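Local coordinates for protein phosphoribosylaminoimidazole carboxylase (Bombyx mori, PDB 4JA0) that probably catalyses two steps of purine biosynthesis, carboxylating aminoimidazole ribonucleotide and then joining the product to aspartate to give SAICAR, at residues 52-57 and 242-247; 56-61 and 85-90; 211-216 and 249-254. All coordinates share one frame; numbering follows the deposited sequence.

Interaction 1: 52-57 and 242-247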
ATOM      1  N   ASP A  52      26.311  71.726   3.428  1.00 37.48           N
ATOM      2  CA  ASP A  52      26.350  72.644   4.569  1.00 28.18           C
ATOM      3  C   ASP A  52      26.851  71.852   5.788  1.00 22.74           C
ATOM      4  O   ASP A  52      27.244  70.695   5.638  1.00 27.58           O
ATOM      5  CB  ASP A  52      24.974  73.304   4.806  1.00 29.86           C
ATOM      6  CG  ASP A  52      24.397  73.990   3.539  1.00 38.35           C
ATOM      7  OD1 ASP A  52      24.523  75.223   3.394  1.00 26.38           O
ATOM      8  OD2 ASP A  52      23.800  73.308   2.684  1.00 28.65           O
ATOM      9  N   LEU A  53      26.875  72.469   6.969  1.00 35.89           N
ATOM     10  CA  LEU A  53      27.458  71.853   8.180  1.00 35.97           C
ATOM     11  C   LEU A  53      26.420  71.719   9.299  1.00 42.30           C
ATOM     12  O   LEU A  53      25.444  72.466   9.308  1.00 44.93           O
ATOM     13  CB  LEU A  53      28.664  72.684   8.662  1.00 31.96           C
ATOM     14  CG  LEU A  53      30.088  72.192   8.374  1.00 41.71           C
ATOM     15  CD1 LEU A  53      30.274  72.026   6.882  1.00 35.19           C
ATOM     16  CD2 LEU A  53      31.125  73.188   8.875  1.00 18.57           C
ATOM     17  N   GLU A  54      26.627  70.774  10.226  1.00 48.18           N
ATOM     18  CA  GLU A  54      25.673  70.534  11.328  1.00 55.63           C
ATOM     19  C   GLU A  54      26.255  69.915  12.611  1.00 52.06           C
ATOM     20  O   GLU A  54      27.466  69.888  12.793  1.00 72.87           O
ATOM     21  CB  GLU A  54      24.528  69.666  10.823  1.00 38.75           C
ATOM     22  CG  GLU A  54      23.366  70.465  10.299  1.00 50.34           C
ATOM     23  CD  GLU A  54      22.337  69.593   9.661  1.00 43.96           C
ATOM     24  OE1 GLU A  54      22.712  68.486   9.230  1.00 45.97           O
ATOM     25  OE2 GLU A  54      21.162  70.006   9.590  1.00 59.10           O
ATOM     26  N   GLY A  55      25.387  69.411  13.489  1.00 37.74           N
ATOM     27  CA  GLY A  55      25.826  68.661  14.659  1.00 26.04           C
ATOM     28  C   GLY A  55      25.443  67.182  14.551  1.00 67.08           C
ATOM     29  O   GLY A  55      25.122  66.545  15.554  1.00 33.67           O
ATOM     30  N   LYS A  56      25.525  66.615  13.342  1.00 67.62           N
ATOM     31  CA  LYS A  56      24.825  65.359  13.026  1.00 29.98           C
ATOM     32  C   LYS A  56      25.651  64.049  12.958  1.00 30.61           C
ATOM     33  O   LYS A  56      25.100  62.983  12.666  1.00 20.49           O
ATOM     34  CB  LYS A  56      24.025  65.515  11.721  1.00 21.77           C
ATOM     35  CG  LYS A  56      24.788  65.261  10.414  1.00 18.21           C
ATOM     36  CD  LYS A  56      23.792  64.942   9.282  1.00 24.46           C
ATOM     37  CE  LYS A  56      24.428  64.372   7.992  1.00 35.16           C
ATOM     38  NZ  LYS A  56      25.471  63.306   8.144  1.00 29.71           N
ATOM     39  N   ALA A  57      26.952  64.107  13.211  1.00 30.79           N
ATOM     40  CA  ALA A  57      27.758  62.893  13.156  1.00 18.19           C
ATOM     41  C   ALA A  57      27.323  61.876  14.216  1.00 23.67           C
ATOM     42  O   ALA A  57      27.367  60.664  13.983  1.00 32.66           O
ATOM     43  CB  ALA A  57      29.227  63.220  13.311  1.00 14.84           C
ATOM     44  N   ALA A 242      18.089  77.786  10.008  1.00 39.92           N
ATOM     45  CA  ALA A 242      16.802  77.396  10.539  1.00 30.02           C
ATOM     46  C   ALA A 242      16.336  76.144   9.814  1.00 45.57           C
ATOM     47  O   ALA A 242      15.841  75.203  10.449  1.00 45.09           O
ATOM     48  CB  ALA A 242      15.796  78.530  10.368  1.00 17.41           C
ATOM     49  N   ASP A 243      16.495  76.144   8.487  1.00 45.07           N
ATOM     50  CA  ASP A 243      16.181  74.986   7.648  1.00 29.20           C
ATOM     51  C   ASP A 243      16.977  73.754   8.072  1.00 35.83           C
ATOM     52  O   ASP A 243      16.442  72.649   8.142  1.00 39.80           O
ATOM     53  CB  ASP A 243      16.479  75.293   6.178  1.00 38.85           C
ATOM     54  CG  ASP A 243      15.485  76.261   5.564  1.00 55.19           C
ATOM     55  OD1 ASP A 243      14.294  76.219   5.951  1.00 50.87           O
ATOM     56  OD2 ASP A 243      15.902  77.060   4.688  1.00 56.79           O
ATOM     57  N   LEU A 244      18.258  73.947   8.362  1.00 21.33           N
ATOM     58  CA  LEU A 244      19.087  72.850   8.839  1.00 32.73           C
ATOM     59  C   LEU A 244      18.628  72.340  10.199  1.00 39.97           C
ATOM     60  O   LEU A 244      18.782  71.158  10.501  1.00 37.77           O
ATOM     61  CB  LEU A 244      20.560  73.261   8.871  1.00 25.87           C
ATOM     62  CG  LEU A 244      21.107  73.474   7.453  1.00 42.37           C
ATOM     63  CD1 LEU A 244      22.588  73.790   7.458  1.00 35.59           C
ATOM     64  CD2 LEU A 244      20.826  72.256   6.584  1.00 33.57           C
ATOM     65  N   ASP A 245      18.051  73.223  11.012  1.00 44.63           N
ATOM     66  CA  ASP A 245      17.575  72.835  12.334  1.00 39.39           C
ATOM     67  C   ASP A 245      16.432  71.818  12.255  1.00 30.55           C
ATOM     68  O   ASP A 245      16.398  70.875  13.046  1.00 23.11           O
ATOM     69  CB  ASP A 245      17.154  74.064  13.139  1.00 25.62           C
ATOM     70  N   THR A 246      15.497  72.004  11.322  1.00 23.70           N
ATOM     71  CA  THR A 246      14.394  71.047  11.180  1.00 26.36           C
ATOM     72  C   THR A 246      14.909  69.703  10.651  1.00 28.00           C
ATOM     73  O   THR A 246      14.360  68.657  10.979  1.00 25.92           O
ATOM     74  CB  THR A 246      13.265  71.553  10.246  1.00 24.86           C
ATOM     75  OG1 THR A 246      13.720  71.580   8.887  1.00 52.62           O
ATOM     76  CG2 THR A 246      12.769  72.932  10.672  1.00 28.86           C
ATOM     77  N   VAL A 247      15.979  69.735   9.857  1.00 33.92           N
ATOM     78  CA  VAL A 247      16.613  68.511   9.363  1.00 21.08           C
ATOM     79  C   VAL A 247      17.368  67.769  10.483  1.00 19.87           C
ATOM     80  O   VAL A 247      17.321  66.540  10.550  1.00 23.52           O
ATOM     81  CB  VAL A 247      17.554  68.823   8.155  1.00 21.38           C
ATOM     82  CG1 VAL A 247      18.402  67.615   7.760  1.00 13.37           C
ATOM     83  CG2 VAL A 247      16.732  69.287   6.971  1.00 19.18           C
TER
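Glu54 and Leu244 mark the nearest backbone approach, with their CA atoms 7.4 Å apart, a spacing that keeps segment 52-57, a strand end running into a loop, about a side chain away from the helical segment 242-247; no hydrogen bond of any kind spans it. Leu244 does most of the bridging. Its CG is anti to the carbonyl carbon and CD1 continues anti to CA (chi2 -176°), which carries that methyl outward to the strand. There Leu244 CD1 lies 3.6 Å from Asp52 CB and 3.7 Å from Leu53 O, so one branch touches both a methylene and a backbone carbonyl. The other branch, CD2, comes within 3.8 Å of Glu54 OE2. Asp52 contributes only CB here, since its carboxylate turns to another partner: OD2 is hydrogen-bonded to Tyr233 of helix 231-235, whose side chain also touches Leu244.

Both segments belong to the SAICAR synthetase part of the chain. Strand 52-53 pairs antiparallel with strand 36-43, through backbone bonds that include Asp52 with Thr43, and helix 241-257 meets this strand of the sheet through Leu244. The contact is a surface one, its centre about 31 Å from the centre of the chain, and it buries 194 Å² in all.

The side chain of Glu54 reaches the helix extended beyond CG (chi2 173°), and it crosses that of Leu244 obliquely. Its OE2 lies 3.4 Å from Leu244 CB and 4.1 Å from Val247 CB, so a carboxylate oxygen rests against aliphatic carbon. The same oxygen is modelled close to Leu244 O; as both are acceptors, the pair is no bond, and its exact spacing is doubtful at this resolution. Val247, besides meeting Glu54, packs on Val232 of helix 231-235.

Interaction 2: 56-61 and 85-90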
ATOM      1  N   LYS A  56      25.525  66.615  13.342  1.00 67.62           N
ATOM      2  CA  LYS A  56      24.825  65.359  13.026  1.00 29.98           C
ATOM      3  C   LYS A  56      25.651  64.049  12.958  1.00 30.61           C
ATOM      4  O   LYS A  56      25.100  62.983  12.666  1.00 20.49           O
ATOM      5  CB  LYS A  56      24.025  65.515  11.721  1.00 21.77           C
ATOM      6  CG  LYS A  56      24.788  65.261  10.414  1.00 18.21           C
ATOM      7  CD  LYS A  56      23.792  64.942   9.282  1.00 24.46           C
ATOM      8  CE  LYS A  56      24.428  64.372   7.992  1.00 35.16           C
ATOM      9  NZ  LYS A  56      25.471  63.306   8.144  1.00 29.71           N
ATOM     10  N   ALA A  57      26.952  64.107  13.211  1.00 30.79           N
ATOM     11  CA  ALA A  57      27.758  62.893  13.156  1.00 18.19           C
ATOM     12  C   ALA A  57      27.323  61.876  14.216  1.00 23.67           C
ATOM     13  O   ALA A  57      27.367  60.664  13.983  1.00 32.66           O
ATOM     14  CB  ALA A  57      29.227  63.220  13.311  1.00 14.84           C
ATOM     15  N   ALA A  58      26.909  62.361  15.382  1.00 33.28           N
ATOM     16  CA  ALA A  58      26.453  61.464  16.439  1.00 21.73           C
ATOM     17  C   ALA A  58      25.130  60.808  16.073  1.00 14.75           C
ATOM     18  O   ALA A  58      24.947  59.618  16.307  1.00 21.64           O
ATOM     19  CB  ALA A  58      26.318  62.220  17.746  1.00 12.81           C
ATOM     20  N   ILE A  59      24.239  61.574  15.442  1.00 15.45           N
ATOM     21  CA  ILE A  59      22.919  61.085  15.065  1.00 14.47           C
ATOM     22  C   ILE A  59      23.042  59.937  14.071  1.00 18.07           C
ATOM     23  O   ILE A  59      22.417  58.883  14.225  1.00 16.75           O
ATOM     24  CB  ILE A  59      22.074  62.194  14.392  1.00 22.73           C
ATOM     25  CG1 ILE A  59      21.943  63.427  15.296  1.00 21.73           C
ATOM     26  CG2 ILE A  59      20.707  61.651  13.976  1.00 19.83           C
ATOM     27  CD1 ILE A  59      21.122  63.184  16.544  1.00 26.85           C
ATOM     28  N   SER A  60      23.866  60.140  13.053  1.00 16.02           N
ATOM     29  CA  SER A  60      24.087  59.112  12.048  1.00 14.64           C
ATOM     30  C   SER A  60      24.683  57.845  12.628  1.00 15.01           C
ATOM     31  O   SER A  60      24.140  56.768  12.416  1.00 19.25           O
ATOM     32  CB  SER A  60      24.991  59.637  10.939  1.00  6.67           C
ATOM     33  OG  SER A  60      24.320  60.642  10.205  1.00 17.25           O
ATOM     34  N   ASN A  61      25.752  57.981  13.406  1.00  8.50           N
ATOM     35  CA  ASN A  61      26.456  56.828  13.956  1.00  9.92           C
ATOM     36  C   ASN A  61      25.489  55.964  14.767  1.00 18.27           C
ATOM     37  O   ASN A  61      25.462  54.727  14.637  1.00  9.82           O
ATOM     38  CB  ASN A  61      27.639  57.291  14.819  1.00 13.21           C
ATOM     39  CG  ASN A  61      28.657  56.193  15.068  1.00 10.13           C
ATOM     40  OD1 ASN A  61      29.286  55.708  14.141  1.00 11.68           O
ATOM     41  ND2 ASN A  61      28.840  55.816  16.323  1.00 14.36           N
ATOM     42  N   SER A  85      32.828  54.986  19.346  1.00 32.16           N
ATOM     43  CA  SER A  85      32.483  56.178  20.099  1.00 26.18           C
ATOM     44  C   SER A  85      31.141  56.700  19.629  1.00 26.78           C
ATOM     45  O   SER A  85      30.370  56.011  18.973  1.00 31.01           O
ATOM     46  CB  SER A  85      33.530  57.277  19.911  1.00 24.45           C
ATOM     47  OG  SER A  85      33.704  57.589  18.542  1.00 30.14           O
ATOM     48  N   GLU A  86      30.897  57.958  19.938  1.00 33.95           N
ATOM     49  CA  GLU A  86      29.609  58.577  19.708  1.00 40.01           C
ATOM     50  C   GLU A  86      29.459  58.971  18.246  1.00 33.90           C
ATOM     51  O   GLU A  86      28.344  59.196  17.760  1.00 28.78           O
ATOM     52  CB  GLU A  86      29.477  59.780  20.655  1.00 27.18           C
ATOM     53  CG  GLU A  86      29.319  59.378  22.152  1.00 54.79           C
ATOM     54  CD  GLU A  86      30.473  58.525  22.719  1.00 69.85           C
ATOM     55  OE1 GLU A  86      31.562  58.464  22.100  1.00 39.55           O
ATOM     56  OE2 GLU A  86      30.286  57.899  23.788  1.00 77.53           O
ATOM     57  N   THR A  87      30.590  59.029  17.547  1.00 23.23           N
ATOM     58  CA  THR A  87      30.603  59.453  16.155  1.00 30.54           C
ATOM     59  C   THR A  87      31.260  58.437  15.229  1.00 18.64           C
ATOM     60  O   THR A  87      31.213  58.582  14.003  1.00 19.89           O
ATOM     61  CB  THR A  87      31.351  60.780  16.015  1.00 28.60           C
ATOM     62  OG1 THR A  87      32.568  60.701  16.775  1.00 27.91           O
ATOM     63  CG2 THR A  87      30.502  61.926  16.548  1.00 18.54           C
ATOM     64  N   ALA A  88      31.830  57.388  15.815  1.00 15.61           N
ATOM     65  CA  ALA A  88      32.577  56.397  15.043  1.00 19.46           C
ATOM     66  C   ALA A  88      32.208  54.949  15.381  1.00 13.68           C
ATOM     67  O   ALA A  88      31.640  54.670  16.433  1.00 11.50           O
ATOM     68  CB  ALA A  88      34.085  56.624  15.215  1.00 12.70           C
ATOM     69  N   PHE A  89      32.523  54.035  14.468  1.00 16.59           N
ATOM     70  CA  PHE A  89      32.349  52.612  14.733  1.00 17.57           C
ATOM     71  C   PHE A  89      33.422  51.720  14.104  1.00 14.91           C
ATOM     72  O   PHE A  89      34.086  52.107  13.139  1.00 15.38           O
ATOM     73  CB  PHE A  89      30.957  52.124  14.306  1.00 13.60           C
ATOM     74  CG  PHE A  89      30.743  52.092  12.816  1.00  8.24           C
ATOM     75  CD1 PHE A  89      31.217  51.031  12.050  1.00 10.40           C
ATOM     76  CD2 PHE A  89      30.033  53.100  12.186  1.00 12.76           C
ATOM     77  CE1 PHE A  89      31.019  50.994  10.686  1.00  8.79           C
ATOM     78  CE2 PHE A  89      29.825  53.069  10.827  1.00 12.91           C
ATOM     79  CZ  PHE A  89      30.315  52.013  10.075  1.00  9.08           C
ATOM     80  N   LEU A  90      33.538  50.508  14.639  1.00 14.69           N
ATOM     81  CA  LEU A  90      34.474  49.514  14.150  1.00 15.86           C
ATOM     82  C   LEU A  90      33.834  48.595  13.139  1.00 27.90           C
ATOM     83  O   LEU A  90      32.757  48.031  13.366  1.00 19.62           O
ATOM     84  CB  LEU A  90      35.022  48.676  15.303  1.00 14.84           C
ATOM     85  CG  LEU A  90      35.898  49.567  16.166  1.00 42.67           C
ATOM     86  CD1 LEU A  90      36.178  48.957  17.532  1.00 98.21           C
ATOM     87  CD2 LEU A  90      37.186  49.836  15.392  1.00 40.40           C
TER
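Asn61 and Ser85 open the contact: Asn61 ND2 lies 3.1 Å from Ser85 O, but the angle is too poor for a hydrogen bond. Glu86 takes part through its backbone, its O receiving a CA-H...O contact from Ala58 CA at 3.2 Å. Next, Thr87 sets CG2 against the first turn of helix 57-74, 3.7 Å from Ala57 CB, while its carbonyl carbon lies 3.4 Å from Asn61 CG. Ala88 supplies the one hydrogen bond across the contact, from Asn61 ND2 to its O (3.0 Å). The donor stands above the carbonyl plane, and Ser85 N reaches the same oxygen from the opposite face, so two N-H groups grip it where strands 80-83 and 88-91 join in a hairpin. Phe89 then presents an edge, its CD2 3.3 Å from Asn61 OD1, with amide and ring planes 20° apart. An alanine in place of Asn61 would probably leave Ala88 O with one donor fewer and the Lys39 ammonium without this acceptor. The chemistry implies that the Asn61 amide makes the polar link, its nitrogen bonded to strand 88-91 and its oxygen to Lys39 of strand 36-43, with methyl and CA-H contacts beside it.

Interaction 3: 211-216 and 249-254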
ATOM      1  N   ILE A 211      24.019  52.741   6.912  1.00 14.07           N
ATOM      2  CA  ILE A 211      22.618  52.959   6.620  1.00 15.67           C
ATOM      3  C   ILE A 211      22.095  53.930   7.672  1.00 18.28           C
ATOM      4  O   ILE A 211      21.950  53.561   8.836  1.00 20.26           O
ATOM      5  CB  ILE A 211      21.809  51.630   6.604  1.00 16.46           C
ATOM      6  CG1 ILE A 211      22.530  50.570   5.765  1.00 17.73           C
ATOM      7  CG2 ILE A 211      20.402  51.853   6.074  1.00  7.96           C
ATOM      8  CD1 ILE A 211      21.842  49.216   5.751  1.00  8.52           C
ATOM      9  N   ASP A 212      21.855  55.180   7.273  1.00 17.53           N
ATOM     10  CA  ASP A 212      21.292  56.176   8.182  1.00 16.06           C
ATOM     11  C   ASP A 212      20.159  56.934   7.486  1.00 14.66           C
ATOM     12  O   ASP A 212      19.595  56.428   6.515  1.00 13.79           O
ATOM     13  CB  ASP A 212      22.369  57.140   8.711  1.00 19.89           C
ATOM     14  CG  ASP A 212      23.114  57.880   7.598  1.00 28.94           C
ATOM     15  OD1 ASP A 212      22.512  58.090   6.527  1.00 27.87           O
ATOM     16  OD2 ASP A 212      24.280  58.306   7.812  1.00 14.79           O
ATOM     17  N   SER A 213      19.823  58.133   7.966  1.00 19.49           N
ATOM     18  CA  SER A 213      18.760  58.919   7.327  1.00 17.08           C
ATOM     19  C   SER A 213      19.174  59.509   5.999  1.00 11.30           C
ATOM     20  O   SER A 213      18.354  60.120   5.316  1.00 14.44           O
ATOM     21  CB  SER A 213      18.214  60.018   8.228  1.00  7.20           C
ATOM     22  OG  SER A 213      17.466  59.476   9.296  1.00 19.50           O
ATOM     23  N   ASP A 214      20.435  59.321   5.625  1.00  9.16           N
ATOM     24  CA  ASP A 214      20.884  59.728   4.295  1.00 19.32           C
ATOM     25  C   ASP A 214      20.692  58.584   3.297  1.00 13.61           C
ATOM     26  O   ASP A 214      20.642  58.800   2.102  1.00  9.34           O
ATOM     27  CB  ASP A 214      22.357  60.158   4.336  1.00 26.96           C
ATOM     28  CG  ASP A 214      22.589  61.397   5.211  1.00 54.36           C
ATOM     29  OD1 ASP A 214      21.684  62.261   5.285  1.00 51.38           O
ATOM     30  OD2 ASP A 214      23.667  61.501   5.838  1.00 51.26           O
ATOM     31  N   SER A 215      20.503  57.377   3.816  1.00 17.80           N
ATOM     32  CA  SER A 215      20.441  56.182   2.999  1.00  6.29           C
ATOM     33  C   SER A 215      19.032  55.853   2.528  1.00  7.60           C
ATOM     34  O   SER A 215      18.853  55.075   1.587  1.00 17.08           O
ATOM     35  CB  SER A 215      20.963  54.981   3.799  1.00 13.51           C
ATOM     36  OG  SER A 215      22.168  55.277   4.477  1.00 15.83           O
ATOM     37  N   TRP A 216      18.030  56.455   3.149  1.00  5.49           N
ATOM     38  CA  TRP A 216      16.664  56.043   2.867  1.00  3.00           C
ATOM     39  C   TRP A 216      15.638  57.150   2.709  1.00  3.50           C
ATOM     40  O   TRP A 216      15.935  58.333   2.848  1.00 14.19           O
ATOM     41  CB  TRP A 216      16.189  55.027   3.917  1.00  6.81           C
ATOM     42  CG  TRP A 216      16.121  55.532   5.344  1.00  8.64           C
ATOM     43  CD1 TRP A 216      15.763  56.776   5.764  1.00  7.38           C
ATOM     44  CD2 TRP A 216      16.414  54.780   6.529  1.00 11.65           C
ATOM     45  NE1 TRP A 216      15.811  56.850   7.132  1.00  8.57           N
ATOM     46  CE2 TRP A 216      16.214  55.641   7.629  1.00  9.36           C
ATOM     47  CE3 TRP A 216      16.818  53.458   6.767  1.00  7.15           C
ATOM     48  CZ2 TRP A 216      16.409  55.227   8.949  1.00  6.62           C
ATOM     49  CZ3 TRP A 216      17.007  53.045   8.079  1.00 10.89           C
ATOM     50  CH2 TRP A 216      16.803  53.926   9.153  1.00  9.63           C
ATOM     51  N   ARG A 249      16.486  68.054  13.604  1.00 18.52           N
ATOM     52  CA  ARG A 249      15.420  67.634  14.487  1.00 12.79           C
ATOM     53  C   ARG A 249      14.717  66.430  13.876  1.00 11.03           C
ATOM     54  O   ARG A 249      14.260  65.541  14.602  1.00 26.19           O
ATOM     55  CB  ARG A 249      14.444  68.788  14.787  1.00  5.01           C
ATOM     56  N   ASN A 250      14.674  66.370  12.548  1.00 14.55           N
ATOM     57  CA  ASN A 250      14.119  65.198  11.874  1.00 17.87           C
ATOM     58  C   ASN A 250      14.951  63.934  12.060  1.00 22.28           C
ATOM     59  O   ASN A 250      14.403  62.880  12.358  1.00 16.34           O
ATOM     60  CB  ASN A 250      13.948  65.474  10.387  1.00  9.87           C
ATOM     61  CG  ASN A 250      12.642  66.160  10.071  1.00 12.09           C
ATOM     62  OD1 ASN A 250      11.823  66.416  10.955  1.00  7.51           O
ATOM     63  ND2 ASN A 250      12.445  66.482   8.799  1.00 18.72           N
ATOM     64  N   PHE A 251      16.268  64.050  11.926  1.00 20.14           N
ATOM     65  CA  PHE A 251      17.150  62.893  12.048  1.00 15.25           C
ATOM     66  C   PHE A 251      17.223  62.385  13.483  1.00 15.67           C
ATOM     67  O   PHE A 251      17.428  61.191  13.707  1.00 19.25           O
ATOM     68  CB  PHE A 251      18.569  63.216  11.556  1.00 12.16           C
ATOM     69  CG  PHE A 251      18.680  63.409  10.058  1.00 14.44           C
ATOM     70  CD1 PHE A 251      19.928  63.507   9.455  1.00 21.30           C
ATOM     71  CD2 PHE A 251      17.544  63.477   9.252  1.00 12.77           C
ATOM     72  CE1 PHE A 251      20.043  63.673   8.076  1.00 30.86           C
ATOM     73  CE2 PHE A 251      17.648  63.653   7.874  1.00 17.22           C
ATOM     74  CZ  PHE A 251      18.897  63.742   7.284  1.00 21.83           C
ATOM     75  N   ALA A 252      17.084  63.292  14.450  1.00 25.57           N
ATOM     76  CA  ALA A 252      17.102  62.920  15.864  1.00 27.44           C
ATOM     77  C   ALA A 252      15.866  62.100  16.209  1.00 27.29           C
ATOM     78  O   ALA A 252      15.946  61.128  16.968  1.00 18.60           O
ATOM     79  CB  ALA A 252      17.190  64.154  16.753  1.00  6.05           C
ATOM     80  N   TRP A 253      14.731  62.478  15.626  1.00 11.40           N
ATOM     81  CA  TRP A 253      13.492  61.740  15.839  1.00 14.10           C
ATOM     82  C   TRP A 253      13.637  60.302  15.351  1.00 25.74           C
ATOM     83  O   TRP A 253      13.199  59.370  16.019  1.00 30.11           O
ATOM     84  CB  TRP A 253      12.319  62.430  15.138  1.00 10.77           C
ATOM     85  CG  TRP A 253      10.989  61.756  15.386  1.00 17.47           C
ATOM     86  CD1 TRP A 253      10.196  61.878  16.494  1.00 18.66           C
ATOM     87  CD2 TRP A 253      10.296  60.875  14.497  1.00 26.35           C
ATOM     88  NE1 TRP A 253       9.058  61.121  16.352  1.00  8.48           N
ATOM     89  CE2 TRP A 253       9.096  60.496  15.133  1.00 23.10           C
ATOM     90  CE3 TRP A 253      10.580  60.357  13.232  1.00 14.25           C
ATOM     91  CZ2 TRP A 253       8.183  59.621  14.541  1.00 18.57           C
ATOM     92  CZ3 TRP A 253       9.669  59.495  12.652  1.00 18.07           C
ATOM     93  CH2 TRP A 253       8.488  59.136  13.305  1.00 19.06           C
ATOM     94  N   VAL A 254      14.235  60.135  14.178  1.00 15.47           N
ATOM     95  CA  VAL A 254      14.477  58.816  13.630  1.00 10.68           C
ATOM     96  C   VAL A 254      15.451  57.999  14.489  1.00 16.72           C
ATOM     97  O   VAL A 254      15.199  56.825  14.744  1.00 15.75           O
ATOM     98  CB  VAL A 254      14.984  58.909  12.172  1.00 17.56           C
ATOM     99  CG1 VAL A 254      15.544  57.577  11.714  1.00  5.08           C
ATOM    100  CG2 VAL A 254      13.859  59.378  11.243  1.00 14.29           C
TER
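Ser213 and Phe251 form the one CH-pi contact. Ser213 CB sits over the centre of the ring, 3.6 Å from the centroid and 10° off the normal, which identifies a face-on approach. Phe251 CG is anti to the carbonyl carbon (chi1 -70°), which points the start of the side chain off the helix, and the ring beyond it ends with one face against Ser213.

Apolar and mixed contacts follow one helix turn on. Val254 CG1 lies 3.7 Å from Trp216 CZ2, in the plane of the indole at its edge, and the same methyl is 3.6 Å from Ser213 OG. A carboxylate also meets the aromatic ring: Asp214 OD1 comes to 3.5 Å from Phe251 CE1, the two side chains crossing at about a right angle.

No hydrogen bond crosses to the helix; the side-chain hydrogen bonds within the two segments belong to the loop. Asp212 OD1 accepts from Asp214 N in an Asx turn, and Asp212 N donates to Ser215 OG (2.8 Å, 158°). In this turn Asp212 O lies over the centre of the Trp216 indole, 3.5 Å above its plane, so the loop covers one indole face while Val254 takes part of the edge.

The loop touches helix 241-257 through Ser213, Asp214 and Trp216, and is bonded to strand 188-200 through Ser215 and Lys194. Helix 57-74 completes the surroundings, with Ile59 against Phe251 and Val67 against Trp216, and Trp183 from the end of helix 162-183 meets the indole edge-to-face.

Interactions 1 and 3 use successive parts of helix 241-257, but its start meets a strand at the surface in interaction 1, whereas the later turns bury aromatic and aliphatic groups in interaction 3. Interaction 2, partly buried, shares Lys56 and Ala57 with interaction 1 and reaches the same antiparallel sheet. It alone has a hydrogen bond between its segments; interaction 1 relies on leucine methyls and a carboxylate, interaction 3 on CH-pi and apolar contact. The three sites are joined through Lys56, whose NZ makes a long, weak ion pair with Asp214 OD2 and whose CD packs on Phe251. Ile59 and Ser60 also bring helix 57-74 against interaction 3.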